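Local coordinates for cupin type-2 domain-containing protein (PDB 1YHF) that is of unknown function but folds as a single cupin domain, a small beta barrel that in relatives often holds a metal or a small ligand, at residues V22-D27 and S46-Q51; L40-F45 and L107-K112; I73-E78 and V89-I94. One frame throughout, in Å; residues are numbered along the deposited sequence.

Overall arrangement
All three contacts reach one five-stranded antiparallel sheet of the cupin barrel. Contact 2 pairs two neighbours in it, strands 40-47 and 104-111. Contact 1, its centre about 18 Å away, uses the far end of strand 40-47; its Val22 packs on Val44 of contact 2. Contact 3 joins the edge strand 87-90 to strand 70-75 of the four-stranded sheet, about 15 Å from contact 2 and 22 Å from contact 1 between centres; its Met90 meets Leu108 of contact 2. Along the chain, contacts 1 and 2 interleave, while contact 3 is nested within contact 2. Together they lay a loop on one end of the sheet, pair two central strands and join its edge to the other sheet.

Contact 1. Residues V22-D27 and S46-Q51; sequences VMIEQD and SLDKGQ
Val22 opens the contact with its CB directed at the other segment: its CG1, anti to the backbone N, comes down beside the start of that segment, 3.6 Å from Ser46 N. Its carbonyl oxygen is taken by the side chain of Gln105. Met23 sends its selenomethionine side chain away and contributes its backbone instead, for Ser46 OG donates to Met23 O at 2.7 Å. The hydroxyl is staggered between its own N and carbonyl carbon (chi1 75°) and meets the carbonyl from above its plane, 41° out of it, so no lone pair is met head-on. Ile24 crosses Asp48 at about a right angle, with its CG2 3.8 Å from Asp48 OD1. Glu25 N donates to a water that in turn donates to Ser46 OG; the serine hydroxyl thus ties two successive points of the loop. Past Gln26 the chain bends, and Asp27 N points straight at Asp48 OD2 (2.8 Å, 172° at the hydrogen), using the anti lone pair of that oxygen. Asp27 and Asp48 then run side by side with OD1 of Asp27 3.8 Å from OD2 of Asp48, a like-charge approach that could raise the proton affinity of one of them. A second water lies 2.6 Å from both Asp27 OD1 and Lys49 O, and the amide end of Gln51 rests against Asp27, its OE1 3.8 Å from Asp27 CA. In the other segment, Asp48 to Gln51 form a type II beta turn, closed by Gln51 N to Asp48 O, with Gly50 at the positive phi the turn demands. This glycine probably opens the first cupin motif, so the N-terminal loop would be laced to the turn leading into it.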
ATOM      1  N   VAL A  22       5.754   0.214 -10.176  1.00 29.50           N
ATOM      2  CA  VAL A  22       4.322  -0.067 -10.289  1.00 29.36           C
ATOM      3  C   VAL A  22       3.627   1.105 -10.988  1.00 29.10           C
ATOM      4  O   VAL A  22       3.241   2.094 -10.355  1.00 27.73           O
ATOM      5  CB  VAL A  22       3.652  -0.407  -8.913  1.00 29.16           C
ATOM      6  CG1 VAL A  22       2.263  -0.940  -9.127  1.00 31.12           C
ATOM      7  CG2 VAL A  22       4.430  -1.486  -8.191  1.00 30.20           C
HETATM    8  N   MSE A  23       3.511   0.990 -12.312  1.00 28.93           N
HETATM    9  CA  MSE A  23       2.946   2.047 -13.134  1.00 30.48           C
HETATM   10  C   MSE A  23       1.438   2.194 -12.905  1.00 29.69           C
HETATM   11  O   MSE A  23       0.768   1.249 -12.492  1.00 29.24           O
HETATM   12  CB  MSE A  23       3.275   1.790 -14.612  1.00 31.08           C
HETATM   13  CG  MSE A  23       4.802   1.656 -14.866  1.00 35.49           C
HETATM   14 SE   MSE A  23       5.706   3.383 -14.640  0.74 45.40          SE
HETATM   15  CE  MSE A  23       5.283   4.065 -16.404  1.00 42.88           C
ATOM     16  N   ILE A  24       0.917   3.399 -13.118  1.00 29.36           N
ATOM     17  CA  ILE A  24      -0.526   3.628 -13.034  1.00 29.41           C
ATOM     18  C   ILE A  24      -1.142   3.167 -14.354  1.00 29.98           C
ATOM     19  O   ILE A  24      -0.695   3.592 -15.420  1.00 29.64           O
ATOM     20  CB  ILE A  24      -0.853   5.122 -12.774  1.00 29.09           C
ATOM     21  CG1 ILE A  24      -0.410   5.533 -11.365  1.00 28.82           C
ATOM     22  CG2 ILE A  24      -2.338   5.375 -12.984  1.00 29.93           C
ATOM     23  CD1 ILE A  24      -0.210   7.027 -11.159  1.00 30.33           C
ATOM     24  N   GLU A  25      -2.137   2.283 -14.310  1.00 30.05           N
ATOM     25  CA  GLU A  25      -2.752   1.828 -15.567  1.00 30.78           C
ATOM     26  C   GLU A  25      -4.232   2.164 -15.611  1.00 30.69           C
ATOM     27  O   GLU A  25      -4.939   2.001 -14.608  1.00 30.46           O
ATOM     28  CB  GLU A  25      -2.558   0.319 -15.804  1.00 30.94           C
ATOM     29  CG  GLU A  25      -1.108  -0.212 -15.708  1.00 33.70           C
ATOM     30  CD  GLU A  25      -0.212   0.236 -16.862  1.00 37.62           C
ATOM     31  OE1 GLU A  25      -0.742   0.656 -17.914  1.00 39.71           O
ATOM     32  OE2 GLU A  25       1.028   0.185 -16.698  1.00 39.58           O
ATOM     33  N   GLN A  26      -4.695   2.597 -16.788  1.00 31.10           N
ATOM     34  CA  GLN A  26      -6.070   3.053 -16.994  1.00 31.78           C
ATOM     35  C   GLN A  26      -7.068   2.056 -16.425  1.00 30.07           C
ATOM     36  O   GLN A  26      -7.030   0.867 -16.772  1.00 29.83           O
ATOM     37  CB  GLN A  26      -6.372   3.309 -18.491  1.00 32.12           C
ATOM     38  CG  GLN A  26      -5.578   4.468 -19.134  1.00 35.35           C
ATOM     39  CD  GLN A  26      -6.131   4.898 -20.508  1.00 36.39           C
ATOM     40  OE1 GLN A  26      -7.364   4.956 -20.721  1.00 41.50           O
ATOM     41  NE2 GLN A  26      -5.217   5.223 -21.441  1.00 40.13           N
ATOM     42  N   ASP A  27      -7.924   2.556 -15.533  1.00 28.96           N
ATOM     43  CA  ASP A  27      -9.027   1.799 -14.908  1.00 28.32           C
ATOM     44  C   ASP A  27      -8.642   0.505 -14.161  1.00 27.33           C
ATOM     45  O   ASP A  27      -9.459  -0.420 -14.032  1.00 25.58           O
ATOM     46  CB  ASP A  27     -10.119   1.513 -15.944  1.00 28.86           C
ATOM     47  CG  ASP A  27     -10.697   2.777 -16.526  1.00 31.10           C
ATOM     48  OD1 ASP A  27     -10.769   3.781 -15.786  1.00 33.41           O
ATOM     49  OD2 ASP A  27     -11.049   2.767 -17.722  1.00 35.24           O
ATOM     50  N   SER A  46      -0.465   0.576  -7.312  1.00 25.13           N
ATOM     51  CA  SER A  46      -0.947   1.759  -8.004  1.00 25.15           C
ATOM     52  C   SER A  46      -2.448   1.581  -8.217  1.00 25.51           C
ATOM     53  O   SER A  46      -2.887   0.505  -8.561  1.00 24.56           O
ATOM     54  CB  SER A  46      -0.239   1.925  -9.349  1.00 25.09           C
ATOM     55  OG  SER A  46      -0.733   1.004 -10.301  1.00 25.57           O
ATOM     56  N   LEU A  47      -3.219   2.645  -8.031  1.00 26.13           N
ATOM     57  CA  LEU A  47      -4.636   2.633  -8.390  1.00 26.01           C
ATOM     58  C   LEU A  47      -4.879   3.795  -9.318  1.00 27.08           C
ATOM     59  O   LEU A  47      -4.445   4.906  -9.019  1.00 27.89           O
ATOM     60  CB  LEU A  47      -5.507   2.806  -7.156  1.00 25.46           C
ATOM     61  CG  LEU A  47      -5.712   1.656  -6.158  1.00 24.24           C
ATOM     62  CD1 LEU A  47      -4.440   1.263  -5.378  1.00 21.62           C
ATOM     63  CD2 LEU A  47      -6.824   2.018  -5.180  1.00 25.89           C
ATOM     64  N   ASP A  48      -5.576   3.569 -10.429  1.00 26.88           N
ATOM     65  CA  ASP A  48      -6.034   4.688 -11.251  1.00 27.92           C
ATOM     66  C   ASP A  48      -7.116   5.449 -10.512  1.00 28.02           C
ATOM     67  O   ASP A  48      -7.757   4.916  -9.593  1.00 27.07           O
ATOM     68  CB  ASP A  48      -6.583   4.205 -12.602  1.00 28.49           C
ATOM     69  CG  ASP A  48      -6.668   5.335 -13.655  1.00 30.54           C
ATOM     70  OD1 ASP A  48      -6.015   6.391 -13.472  1.00 29.06           O
ATOM     71  OD2 ASP A  48      -7.411   5.165 -14.655  1.00 29.64           O
ATOM     72  N   LYS A  49      -7.314   6.697 -10.921  1.00 28.40           N
ATOM     73  CA  LYS A  49      -8.367   7.554 -10.400  1.00 29.30           C
ATOM     74  C   LYS A  49      -9.709   6.823 -10.381  1.00 28.99           C
ATOM     75  O   LYS A  49     -10.087   6.187 -11.373  1.00 28.67           O
ATOM     76  CB  LYS A  49      -8.447   8.837 -11.239  1.00 29.29           C
ATOM     77  CG  LYS A  49      -9.615   9.751 -10.895  1.00 33.89           C
ATOM     78  CD  LYS A  49      -9.392  11.185 -11.380  1.00 38.02           C
ATOM     79  CE  LYS A  49      -9.535  11.278 -12.890  1.00 42.13           C
ATOM     80  NZ  LYS A  49      -9.054  12.601 -13.403  1.00 46.50           N
ATOM     81  N   GLY A  50     -10.409   6.893  -9.246  1.00 28.37           N
ATOM     82  CA  GLY A  50     -11.708   6.240  -9.112  1.00 28.79           C
ATOM     83  C   GLY A  50     -11.702   4.790  -8.654  1.00 28.91           C
ATOM     84  O   GLY A  50     -12.759   4.221  -8.365  1.00 28.70           O
ATOM     85  N   GLN A  51     -10.525   4.182  -8.556  1.00 29.25           N
ATOM     86  CA  GLN A  51     -10.446   2.812  -8.082  1.00 29.83           C
ATOM     87  C   GLN A  51     -10.561   2.791  -6.555  1.00 31.08           C
ATOM     88  O   GLN A  51     -10.359   3.814  -5.902  1.00 31.07           O
ATOM     89  CB  GLN A  51      -9.162   2.121  -8.586  1.00 29.41           C
ATOM     90  CG  GLN A  51      -9.049   2.069 -10.122  1.00 28.19           C
ATOM     91  CD  GLN A  51     -10.339   1.630 -10.793  1.00 28.78           C
ATOM     92  OE1 GLN A  51     -10.890   2.336 -11.657  1.00 32.20           O
ATOM     93  NE2 GLN A  51     -10.847   0.478 -10.389  1.00 25.65           N
TER
HETATM   94  O   HOH W   1      -2.944   1.629 -11.713  1.00 26.01           O
HETATM   95  O   HOH W   2     -10.035   4.591 -13.410  1.00 37.51           O

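Contact 2. Residues L40-F45 and L107-K112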
ATOM      1  N   LEU A  40       3.696 -10.485   8.229  1.00 27.64           N
ATOM      2  CA  LEU A  40       4.123  -9.311   7.490  1.00 25.95           C
ATOM      3  C   LEU A  40       3.668  -9.304   6.024  1.00 25.51           C
ATOM      4  O   LEU A  40       3.881 -10.263   5.303  1.00 24.61           O
ATOM      5  CB  LEU A  40       5.643  -9.125   7.594  1.00 26.27           C
ATOM      6  CG  LEU A  40       6.284  -7.974   6.802  1.00 24.86           C
ATOM      7  CD1 LEU A  40       5.842  -6.563   7.304  1.00 24.63           C
ATOM      8  CD2 LEU A  40       7.782  -8.102   6.864  1.00 24.25           C
ATOM      9  N   GLY A  41       3.036  -8.207   5.608  1.00 25.61           N
ATOM     10  CA  GLY A  41       2.812  -7.924   4.176  1.00 25.92           C
ATOM     11  C   GLY A  41       3.530  -6.644   3.766  1.00 26.42           C
ATOM     12  O   GLY A  41       3.428  -5.620   4.449  1.00 26.88           O
ATOM     13  N   ILE A  42       4.263  -6.683   2.653  1.00 25.42           N
ATOM     14  CA  ILE A  42       4.766  -5.441   2.064  1.00 25.05           C
ATOM     15  C   ILE A  42       4.426  -5.433   0.580  1.00 24.77           C
ATOM     16  O   ILE A  42       4.792  -6.356  -0.153  1.00 24.35           O
ATOM     17  CB  ILE A  42       6.305  -5.237   2.255  1.00 25.05           C
ATOM     18  CG1 ILE A  42       6.674  -5.201   3.750  1.00 25.51           C
ATOM     19  CG2 ILE A  42       6.744  -3.954   1.560  1.00 25.14           C
ATOM     20  CD1 ILE A  42       8.184  -5.072   4.039  1.00 24.53           C
ATOM     21  N   THR A  43       3.744  -4.383   0.143  1.00 24.48           N
ATOM     22  CA  THR A  43       3.227  -4.323  -1.211  1.00 24.95           C
ATOM     23  C   THR A  43       3.349  -2.900  -1.752  1.00 25.04           C
ATOM     24  O   THR A  43       3.059  -1.944  -1.041  1.00 26.00           O
ATOM     25  CB  THR A  43       1.739  -4.767  -1.289  1.00 24.81           C
ATOM     26  OG1 THR A  43       1.531  -5.978  -0.555  1.00 27.08           O
ATOM     27  CG2 THR A  43       1.354  -5.007  -2.747  1.00 24.43           C
ATOM     28  N   VAL A  44       3.786  -2.767  -3.005  1.00 25.43           N
ATOM     29  CA  VAL A  44       3.674  -1.485  -3.711  1.00 24.54           C
ATOM     30  C   VAL A  44       2.426  -1.555  -4.604  1.00 24.13           C
ATOM     31  O   VAL A  44       2.225  -2.529  -5.301  1.00 23.18           O
ATOM     32  CB  VAL A  44       4.917  -1.201  -4.563  1.00 24.03           C
ATOM     33  CG1 VAL A  44       4.854   0.267  -5.110  1.00 25.68           C
ATOM     34  CG2 VAL A  44       6.165  -1.377  -3.715  1.00 24.67           C
ATOM     35  N   PHE A  45       1.588  -0.532  -4.546  1.00 24.08           N
ATOM     36  CA  PHE A  45       0.328  -0.499  -5.290  1.00 25.29           C
ATOM     37  C   PHE A  45       0.295   0.692  -6.232  1.00 25.27           C
ATOM     38  O   PHE A  45       0.920   1.714  -5.969  1.00 25.45           O
ATOM     39  CB  PHE A  45      -0.842  -0.288  -4.330  1.00 26.14           C
ATOM     40  CG  PHE A  45      -1.325  -1.529  -3.647  1.00 27.54           C
ATOM     41  CD1 PHE A  45      -2.210  -2.396  -4.297  1.00 30.10           C
ATOM     42  CD2 PHE A  45      -0.947  -1.812  -2.338  1.00 29.00           C
ATOM     43  CE1 PHE A  45      -2.704  -3.541  -3.653  1.00 29.88           C
ATOM     44  CE2 PHE A  45      -1.415  -2.961  -1.690  1.00 29.24           C
ATOM     45  CZ  PHE A  45      -2.311  -3.826  -2.351  1.00 29.27           C
ATOM     46  N   LEU A 107       3.219   2.729  -0.831  1.00 25.41           N
ATOM     47  CA  LEU A 107       3.883   1.612  -0.202  1.00 25.97           C
ATOM     48  C   LEU A 107       3.004   1.254   0.999  1.00 25.49           C
ATOM     49  O   LEU A 107       2.643   2.119   1.790  1.00 24.93           O
ATOM     50  CB  LEU A 107       5.306   1.983   0.249  1.00 24.95           C
ATOM     51  CG  LEU A 107       6.016   0.908   1.084  1.00 25.06           C
ATOM     52  CD1 LEU A 107       6.322  -0.386   0.286  1.00 24.14           C
ATOM     53  CD2 LEU A 107       7.296   1.493   1.658  1.00 29.19           C
ATOM     54  N   LEU A 108       2.654  -0.020   1.099  1.00 26.67           N
ATOM     55  CA  LEU A 108       1.821  -0.535   2.165  1.00 26.35           C
ATOM     56  C   LEU A 108       2.602  -1.572   2.972  1.00 26.81           C
ATOM     57  O   LEU A 108       3.023  -2.596   2.446  1.00 28.20           O
ATOM     58  CB  LEU A 108       0.524  -1.126   1.571  1.00 26.42           C
ATOM     59  CG  LEU A 108      -0.391  -1.839   2.577  1.00 27.81           C
ATOM     60  CD1 LEU A 108      -1.032  -0.815   3.518  1.00 26.58           C
ATOM     61  CD2 LEU A 108      -1.469  -2.698   1.871  1.00 28.36           C
ATOM     62  N   VAL A 109       2.814  -1.288   4.257  1.00 25.94           N
ATOM     63  CA  VAL A 109       3.548  -2.176   5.121  1.00 25.85           C
ATOM     64  C   VAL A 109       2.571  -2.616   6.231  1.00 25.46           C
ATOM     65  O   VAL A 109       2.099  -1.801   7.024  1.00 25.03           O
ATOM     66  CB  VAL A 109       4.821  -1.505   5.701  1.00 24.84           C
ATOM     67  CG1 VAL A 109       5.522  -2.446   6.659  1.00 26.73           C
ATOM     68  CG2 VAL A 109       5.781  -1.085   4.561  1.00 24.93           C
ATOM     69  N   VAL A 110       2.241  -3.900   6.243  1.00 25.79           N
ATOM     70  CA  VAL A 110       1.289  -4.413   7.225  1.00 24.90           C
ATOM     71  C   VAL A 110       1.976  -5.321   8.231  1.00 26.62           C
ATOM     72  O   VAL A 110       2.383  -6.466   7.902  1.00 26.75           O
ATOM     73  CB  VAL A 110       0.079  -5.156   6.561  1.00 25.65           C
ATOM     74  CG1 VAL A 110      -0.957  -5.598   7.640  1.00 22.58           C
ATOM     75  CG2 VAL A 110      -0.573  -4.297   5.475  1.00 24.43           C
ATOM     76  N   VAL A 111       2.046  -4.832   9.475  1.00 26.12           N
ATOM     77  CA  VAL A 111       2.785  -5.510  10.505  1.00 26.40           C
ATOM     78  C   VAL A 111       1.808  -6.250  11.424  1.00 27.02           C
ATOM     79  O   VAL A 111       1.028  -5.633  12.154  1.00 25.46           O
ATOM     80  CB  VAL A 111       3.746  -4.554  11.262  1.00 26.15           C
ATOM     81  CG1 VAL A 111       4.573  -5.349  12.280  1.00 26.45           C
ATOM     82  CG2 VAL A 111       4.694  -3.818  10.241  1.00 24.88           C
ATOM     83  N   LYS A 112       1.850  -7.572  11.339  1.00 27.94           N
ATOM     84  CA  LYS A 112       0.881  -8.437  12.040  1.00 29.53           C
ATOM     85  C   LYS A 112       1.509  -9.104  13.257  1.00 29.75           C
ATOM     86  O   LYS A 112       2.734  -9.119  13.377  1.00 29.22           O
ATOM     87  CB  LYS A 112       0.324  -9.491  11.068  1.00 29.11           C
ATOM     88  CG  LYS A 112      -0.640  -8.891  10.057  1.00 30.45           C
ATOM     89  CD  LYS A 112      -1.013  -9.868   8.934  1.00 32.40           C
ATOM     90  CE  LYS A 112      -0.059  -9.717   7.760  1.00 36.82           C
ATOM     91  NZ  LYS A 112      -0.255 -10.768   6.712  1.00 38.51           N
TER
HETATM   92  O   HOH W   3       1.223  -5.243   2.134  1.00 28.10           O
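Leu107 CD1 fits the notch between two side chains of the facing strand, 3.8 Å from Ile42 CG2 and 4.1 Å from Val44 CG2. A step along, Val109 CG1 lies in the next dip, 4.2 Å from Ile42 CG1. The tip of Leu40 rides over the partner backbone, its CD1 3.5 Å from Val110 O, with Val109 CG1 and Val111 CG2 at its flanks. Leu40 and Leu107 both have CG anti to the backbone N, which swings their tips across to the partner strand. The reverse face, carrying Thr43, Leu108 and Val110, is filled differently. The Phe45 ring swings in to meet Leu108, whose CD2 lies 3.6 Å from Phe45 CE2, while Thr43 CG2 covers one face of the phenyl ring near its rim. Thr43 OG1 and Leu108 O share a water. Gly41 offers no bump here; Lys112, bent at chi3 (-91°), folds back over this end of the strand and brings its CE 3.9 Å from Leu40 N. The strands run antiparallel at 176°, the regular pairing of two central strands in one sheet of the cupin fold. Gly41 with Val110 and Thr43 with Leu108 are the hydrogen-bonded pairs, each with two bonds; the shortest, Val110 N to Gly41 O at 2.8 Å, is nearly straight. Strand 29-37 continues the sheet beyond 40-47, bonding to Ile42 and Val44, and Arg37 O weakly receives Lys112 NZ. On the far flank strand 61-68 bonds to Leu107 and Val109, leaving this pair in the middle of the sheet.

Contact 3. Residues I73-E78 and V89-I94; sequences ITIDQE and VMPAGI
Apolar contact does all the joining between 73-78 and 89-94, and no hydrogen bond crosses. Ile75 is the hub. Its CD1 reaches across onto the start of the selenomethionine chain, 3.9 Å from Met90 CG, while its CG2, anti to the backbone N, touches both Pro91 CD on the proline ring and Ile94 CG2, the latter at 3.9 Å and in a right-angled crossing. Deeper toward the core, the anti chi2 of Met90 (-179°) carries SE across to Ile73 CG2 at 3.7 Å, the side chains crossing at about a right angle, and the turn at chi3 then sends CE aside. At the exposed end, Ile94 CG2 also rests against the CB of Asp76, at 3.7 Å. Within each segment, backbone hydrogen bonds close a turn. Ile75 and Glu78 bond to each other through N and O both ways, closing a two-residue type II' hairpin with Asp76 at positive phi; Asp76 O is further held by Arg55. Pro91 to Ile94 make a type II turn, whose closing bond from Ile94 N to Pro91 O is weak at 3.4 Å, with Gly93 at the positive phi that favours glycine. By sequence, Pro91, Gly93 and His96 match the Pro-X-Gly-X-X-His core of the second cupin motif, and this turn after strand 87-90 packs on the hairpin of strands 70-75 and 78-83, joining the two sheets as in the cupin barrel.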
ATOM      1  N   ILE A  73      -8.547   8.031   2.579  1.00 30.72           N
ATOM      2  CA  ILE A  73      -8.468   6.925   3.489  1.00 30.60           C
ATOM      3  C   ILE A  73      -9.561   7.069   4.535  1.00 30.70           C
ATOM      4  O   ILE A  73      -9.749   8.121   5.116  1.00 30.28           O
ATOM      5  CB  ILE A  73      -7.027   6.799   4.067  1.00 31.13           C
ATOM      6  CG1 ILE A  73      -6.059   6.586   2.880  1.00 30.92           C
ATOM      7  CG2 ILE A  73      -6.952   5.725   5.162  1.00 30.20           C
ATOM      8  CD1 ILE A  73      -4.693   6.152   3.221  1.00 33.75           C
ATOM      9  N   THR A  74     -10.304   5.993   4.724  1.00 30.73           N
ATOM     10  CA  THR A  74     -11.325   5.921   5.758  1.00 31.38           C
ATOM     11  C   THR A  74     -10.826   4.980   6.820  1.00 31.66           C
ATOM     12  O   THR A  74     -10.349   3.885   6.508  1.00 31.60           O
ATOM     13  CB  THR A  74     -12.645   5.352   5.193  1.00 31.13           C
ATOM     14  OG1 THR A  74     -13.024   6.126   4.055  1.00 30.88           O
ATOM     15  CG2 THR A  74     -13.747   5.396   6.232  1.00 32.19           C
ATOM     16  N   ILE A  75     -10.910   5.423   8.066  1.00 31.30           N
ATOM     17  CA  ILE A  75     -10.570   4.586   9.206  1.00 32.01           C
ATOM     18  C   ILE A  75     -11.766   4.666  10.141  1.00 32.46           C
ATOM     19  O   ILE A  75     -12.057   5.729  10.676  1.00 32.44           O
ATOM     20  CB  ILE A  75      -9.266   5.045   9.920  1.00 31.57           C
ATOM     21  CG1 ILE A  75      -8.070   5.009   8.962  1.00 30.88           C
ATOM     22  CG2 ILE A  75      -9.008   4.189  11.163  1.00 31.90           C
ATOM     23  CD1 ILE A  75      -6.758   5.489   9.597  1.00 30.98           C
ATOM     24  N   ASP A  76     -12.468   3.542  10.290  1.00 33.74           N
ATOM     25  CA  ASP A  76     -13.772   3.487  10.980  1.00 35.60           C
ATOM     26  C   ASP A  76     -14.738   4.481  10.332  1.00 36.16           C
ATOM     27  O   ASP A  76     -15.189   4.266   9.213  1.00 36.05           O
ATOM     28  CB  ASP A  76     -13.626   3.743  12.482  1.00 35.59           C
ATOM     29  CG  ASP A  76     -14.858   3.321  13.281  1.00 38.29           C
ATOM     30  OD1 ASP A  76     -15.743   2.597  12.751  1.00 40.19           O
ATOM     31  OD2 ASP A  76     -14.932   3.723  14.461  1.00 39.25           O
ATOM     32  N   GLN A  77     -15.017   5.583  11.021  1.00 37.45           N
ATOM     33  CA  GLN A  77     -15.923   6.601  10.492  1.00 38.87           C
ATOM     34  C   GLN A  77     -15.232   7.650   9.626  1.00 38.56           C
ATOM     35  O   GLN A  77     -15.818   8.132   8.651  1.00 39.54           O
ATOM     36  CB  GLN A  77     -16.696   7.285  11.630  1.00 39.47           C
ATOM     37  CG  GLN A  77     -15.857   8.210  12.535  1.00 43.65           C
ATOM     38  CD  GLN A  77     -15.967   9.689  12.137  1.00 47.72           C
ATOM     39  OE1 GLN A  77     -15.924  10.575  12.994  1.00 49.70           O
ATOM     40  NE2 GLN A  77     -16.120   9.954  10.836  1.00 48.24           N
ATOM     41  N   GLU A  78     -13.990   7.981   9.981  1.00 37.28           N
ATOM     42  CA  GLU A  78     -13.344   9.224   9.571  1.00 36.02           C
ATOM     43  C   GLU A  78     -12.577   9.110   8.253  1.00 34.63           C
ATOM     44  O   GLU A  78     -11.967   8.077   7.969  1.00 33.26           O
ATOM     45  CB  GLU A  78     -12.407   9.669  10.690  1.00 36.35           C
ATOM     46  CG  GLU A  78     -11.974  11.116  10.616  1.00 38.95           C
ATOM     47  CD  GLU A  78     -11.362  11.597  11.910  1.00 43.56           C
ATOM     48  OE1 GLU A  78     -10.540  12.546  11.857  1.00 45.15           O
ATOM     49  OE2 GLU A  78     -11.696  11.030  12.980  1.00 45.53           O
ATOM     50  N   VAL A  89      -0.901   5.506   9.594  1.00 27.67           N
ATOM     51  CA  VAL A  89      -0.961   4.155  10.112  1.00 28.60           C
ATOM     52  C   VAL A  89      -2.403   3.856  10.447  1.00 29.32           C
ATOM     53  O   VAL A  89      -3.004   4.516  11.311  1.00 28.68           O
ATOM     54  CB  VAL A  89      -0.070   3.962  11.379  1.00 29.03           C
ATOM     55  CG1 VAL A  89      -0.135   2.531  11.874  1.00 28.25           C
ATOM     56  CG2 VAL A  89       1.391   4.376  11.081  1.00 28.02           C
HETATM   57  N   MSE A  90      -2.963   2.880   9.736  1.00 29.73           N
HETATM   58  CA  MSE A  90      -4.342   2.460   9.951  1.00 31.02           C
HETATM   59  C   MSE A  90      -4.297   1.338  10.977  1.00 30.25           C
HETATM   60  O   MSE A  90      -3.726   0.272  10.702  1.00 31.14           O
HETATM   61  CB  MSE A  90      -4.972   1.996   8.635  1.00 30.64           C
HETATM   62  CG  MSE A  90      -4.683   2.926   7.461  1.00 31.28           C
HETATM   63 SE   MSE A  90      -5.518   2.354   5.791  0.91 35.25          SE
HETATM   64  CE  MSE A  90      -4.475   0.687   5.457  1.00 26.27           C
ATOM     65  N   PRO A  91      -4.872   1.576  12.171  1.00 30.12           N
ATOM     66  CA  PRO A  91      -4.737   0.645  13.311  1.00 30.07           C
ATOM     67  C   PRO A  91      -5.368  -0.743  13.124  1.00 29.49           C
ATOM     68  O   PRO A  91      -6.420  -0.882  12.484  1.00 28.55           O
ATOM     69  CB  PRO A  91      -5.408   1.401  14.463  1.00 30.16           C
ATOM     70  CG  PRO A  91      -6.377   2.340  13.784  1.00 31.13           C
ATOM     71  CD  PRO A  91      -5.669   2.770  12.524  1.00 29.96           C
ATOM     72  N   ALA A  92      -4.701  -1.755  13.681  1.00 29.26           N
ATOM     73  CA  ALA A  92      -5.159  -3.146  13.634  1.00 29.58           C
ATOM     74  C   ALA A  92      -6.590  -3.275  14.130  1.00 29.90           C
ATOM     75  O   ALA A  92      -6.983  -2.609  15.093  1.00 29.85           O
ATOM     76  CB  ALA A  92      -4.232  -4.050  14.474  1.00 29.44           C
ATOM     77  N   GLY A  93      -7.371  -4.106  13.449  1.00 29.91           N
ATOM     78  CA  GLY A  93      -8.723  -4.448  13.919  1.00 30.47           C
ATOM     79  C   GLY A  93      -9.810  -3.417  13.684  1.00 30.37           C
ATOM     80  O   GLY A  93     -10.969  -3.651  14.038  1.00 30.56           O
ATOM     81  N   ILE A  94      -9.437  -2.275  13.102  1.00 29.60           N
ATOM     82  CA  ILE A  94     -10.376  -1.190  12.807  1.00 28.97           C
ATOM     83  C   ILE A  94     -10.605  -1.161  11.295  1.00 29.41           C
ATOM     84  O   ILE A  94      -9.625  -1.168  10.520  1.00 29.01           O
ATOM     85  CB  ILE A  94      -9.849   0.201  13.307  1.00 29.41           C
ATOM     86  CG1 ILE A  94      -9.491   0.169  14.802  1.00 28.18           C
ATOM     87  CG2 ILE A  94     -10.862   1.334  13.009  1.00 27.63           C
ATOM     88  CD1 ILE A  94     -10.696   0.069  15.710  1.00 32.16           C
TER